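Local coordinates for transcriptional repressor, TetR family (Thermus thermophilus, PDB 3ANP), which represses transcription of fatty acid degradation genes as a TetR-family regulator that binds DNA and binds lauroyl-CoA, at the interface of chains A and B. Residues are numbered along the deposited sequence; one frame, centred on the assembly and turned at random. Chains: chain A/B, Transcriptional repressor, TetR family.

The interface of chains A and B. Residues chain A 188, 193; chain B 136, 146, 149, 154, 189-190.
A:Met193, a selenomethionine in the crystal, is held by its backbone at both ends. Its amide N donates to the carbonyl O of B:Leu189 at 2.9 Å, and its own carbonyl O accepts from the amide N of B:Arg146, also 2.9 Å away and nearly straight, 165° at the hydrogen. Since main-chain groups alone make these bonds, the side chain is left for packing.

That side chain is long, flexible and apolar, which lets it run extended past B:Met154 and turn only at its end. It slides antiparallel to B:Met154, likewise a selenomethionine, with A:Met193 CG lying 3.8 Å from B:Met154 SE. B:Leu136 crosses it near a right angle, its CD1 4.1 Å from SE of A:Met193. The chain then bends at chi3 (-109°) to bring CE against B:Leu190 CA, a tight 3.5 Å, and beside the CD2 branch of B:Leu189.

A:Leu188 has a branched, apolar end that fills two directions at once. CD2 rests 3.8 Å from CD2 of the B:Phe149 ring and also meets NE and the aliphatic CD of B:Arg146, whose NE lies in the plane of that ring at its edge. CD1 faces CG of B:Met154, while the A:Leu188 CB touches CD1 of B:Leu189, 3.8 Å away. Putting an alanine here would probably open a gap beside CD2 of the B:Phe149 ring and leave B:Met154 CG without its methyl neighbour.

The patch belongs to the two-fold dimer interface, so its contacts recur with the chains exchanged. A:Leu188 lies on helix 178-191 and A:Met193 just after it; they pack against helices 128-142, 151-171 and 178-191 of chain B and the loop carrying B:Arg146 and B:Phe149.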
loop_
_atom_site.group_PDB
_atom_site.type_symbol
_atom_site.label_atom_id
_atom_site.label_comp_id
_atom_site.label_asym_id
_atom_site.label_seq_id
_atom_site.Cartn_x
_atom_site.Cartn_y
_atom_site.Cartn_z
ATOM N N LEU A 188 -15.392 3.843 -1.702
ATOM C CA LEU A 188 -15.259 3.641 -0.266
ATOM C C LEU A 188 -14.652 4.832 0.451
ATOM O O LEU A 188 -15.192 5.274 1.470
ATOM C CB LEU A 188 -14.450 2.375 0.048
ATOM C CG LEU A 188 -15.188 1.051 -0.159
ATOM C CD1 LEU A 188 -14.331 -0.090 0.374
ATOM C CD2 LEU A 188 -16.532 1.083 0.584
HETATM N N MSE A 193 -18.206 3.621 4.084
HETATM C CA MSE A 193 -18.972 2.369 4.155
HETATM C C MSE A 193 -20.398 2.635 4.631
HETATM O O MSE A 193 -21.321 1.894 4.282
HETATM C CB MSE A 193 -18.316 1.392 5.146
HETATM C CG MSE A 193 -16.855 1.094 4.849
HETATM SE SE MSE A 193 -16.153 -0.080 6.236
HETATM C CE MSE A 193 -15.013 1.185 7.146
ATOM N N LEU B 136 -17.613 -5.592 11.800
ATOM C CA LEU B 136 -18.585 -4.845 11.007
ATOM C C LEU B 136 -19.960 -5.525 10.940
ATOM O O LEU B 136 -20.972 -4.874 10.666
ATOM C CB LEU B 136 -18.052 -4.666 9.580
ATOM C CG LEU B 136 -16.790 -3.820 9.413
ATOM C CD1 LEU B 136 -16.376 -3.819 7.947
ATOM C CD2 LEU B 136 -17.055 -2.393 9.892
ATOM N N ARG B 146 -23.226 0.018 3.258
ATOM C CA ARG B 146 -23.575 -0.214 1.860
ATOM C C ARG B 146 -23.480 -1.707 1.500
ATOM O O ARG B 146 -22.664 -2.437 2.053
ATOM C CB ARG B 146 -22.646 0.576 0.958
ATOM C CG ARG B 146 -21.231 0.061 1.030
ATOM C CD ARG B 146 -20.480 0.530 -0.179
ATOM N NE ARG B 146 -20.111 1.911 -0.054
ATOM C CZ ARG B 146 -20.057 2.782 -1.054
ATOM N NH1 ARG B 146 -20.371 2.435 -2.300
ATOM N NH2 ARG B 146 -19.640 4.007 -0.794
ATOM N N PHE B 149 -20.616 -3.767 -1.664
ATOM C CA PHE B 149 -19.321 -4.340 -1.305
ATOM C C PHE B 149 -19.567 -5.258 -0.097
ATOM O O PHE B 149 -20.376 -4.941 0.776
ATOM C CB PHE B 149 -18.322 -3.231 -0.942
ATOM C CG PHE B 149 -18.004 -2.319 -2.090
ATOM C CD1 PHE B 149 -17.420 -2.824 -3.256
ATOM C CD2 PHE B 149 -18.324 -0.968 -2.032
ATOM C CE1 PHE B 149 -17.164 -1.989 -4.356
ATOM C CE2 PHE B 149 -18.074 -0.122 -3.120
ATOM C CZ PHE B 149 -17.492 -0.640 -4.289
HETATM N N MSE B 154 -14.616 -4.751 2.399
HETATM C CA MSE B 154 -14.418 -3.476 3.078
HETATM C C MSE B 154 -13.448 -3.605 4.235
HETATM O O MSE B 154 -12.634 -2.697 4.477
HETATM C CB MSE B 154 -15.765 -2.946 3.556
HETATM C CG MSE B 154 -16.691 -2.731 2.358
HETATM SE SE MSE B 154 -18.301 -1.777 2.817
HETATM C CE MSE B 154 -19.227 -3.151 3.799
ATOM N N LEU B 189 -12.541 5.823 5.933
ATOM C CA LEU B 189 -13.190 4.703 5.276
ATOM C C LEU B 189 -14.606 4.475 5.805
ATOM O O LEU B 189 -15.514 4.148 5.039
ATOM C CB LEU B 189 -12.370 3.426 5.426
ATOM C CG LEU B 189 -12.697 2.429 4.311
ATOM C CD1 LEU B 189 -12.123 2.968 2.982
ATOM C CD2 LEU B 189 -12.111 1.068 4.633
ATOM N N LEU B 190 -14.815 4.669 7.102
ATOM C CA LEU B 190 -16.151 4.449 7.657
ATOM C C LEU B 190 -17.147 5.522 7.224
ATOM O O LEU B 190 -18.245 5.222 6.727
ATOM C CB LEU B 190 -16.105 4.413 9.197
ATOM C CG LEU B 190 -17.445 4.164 9.902
ATOM C CD1 LEU B 190 -17.988 2.801 9.528
ATOM C CD2 LEU B 190 -17.240 4.231 11.414
#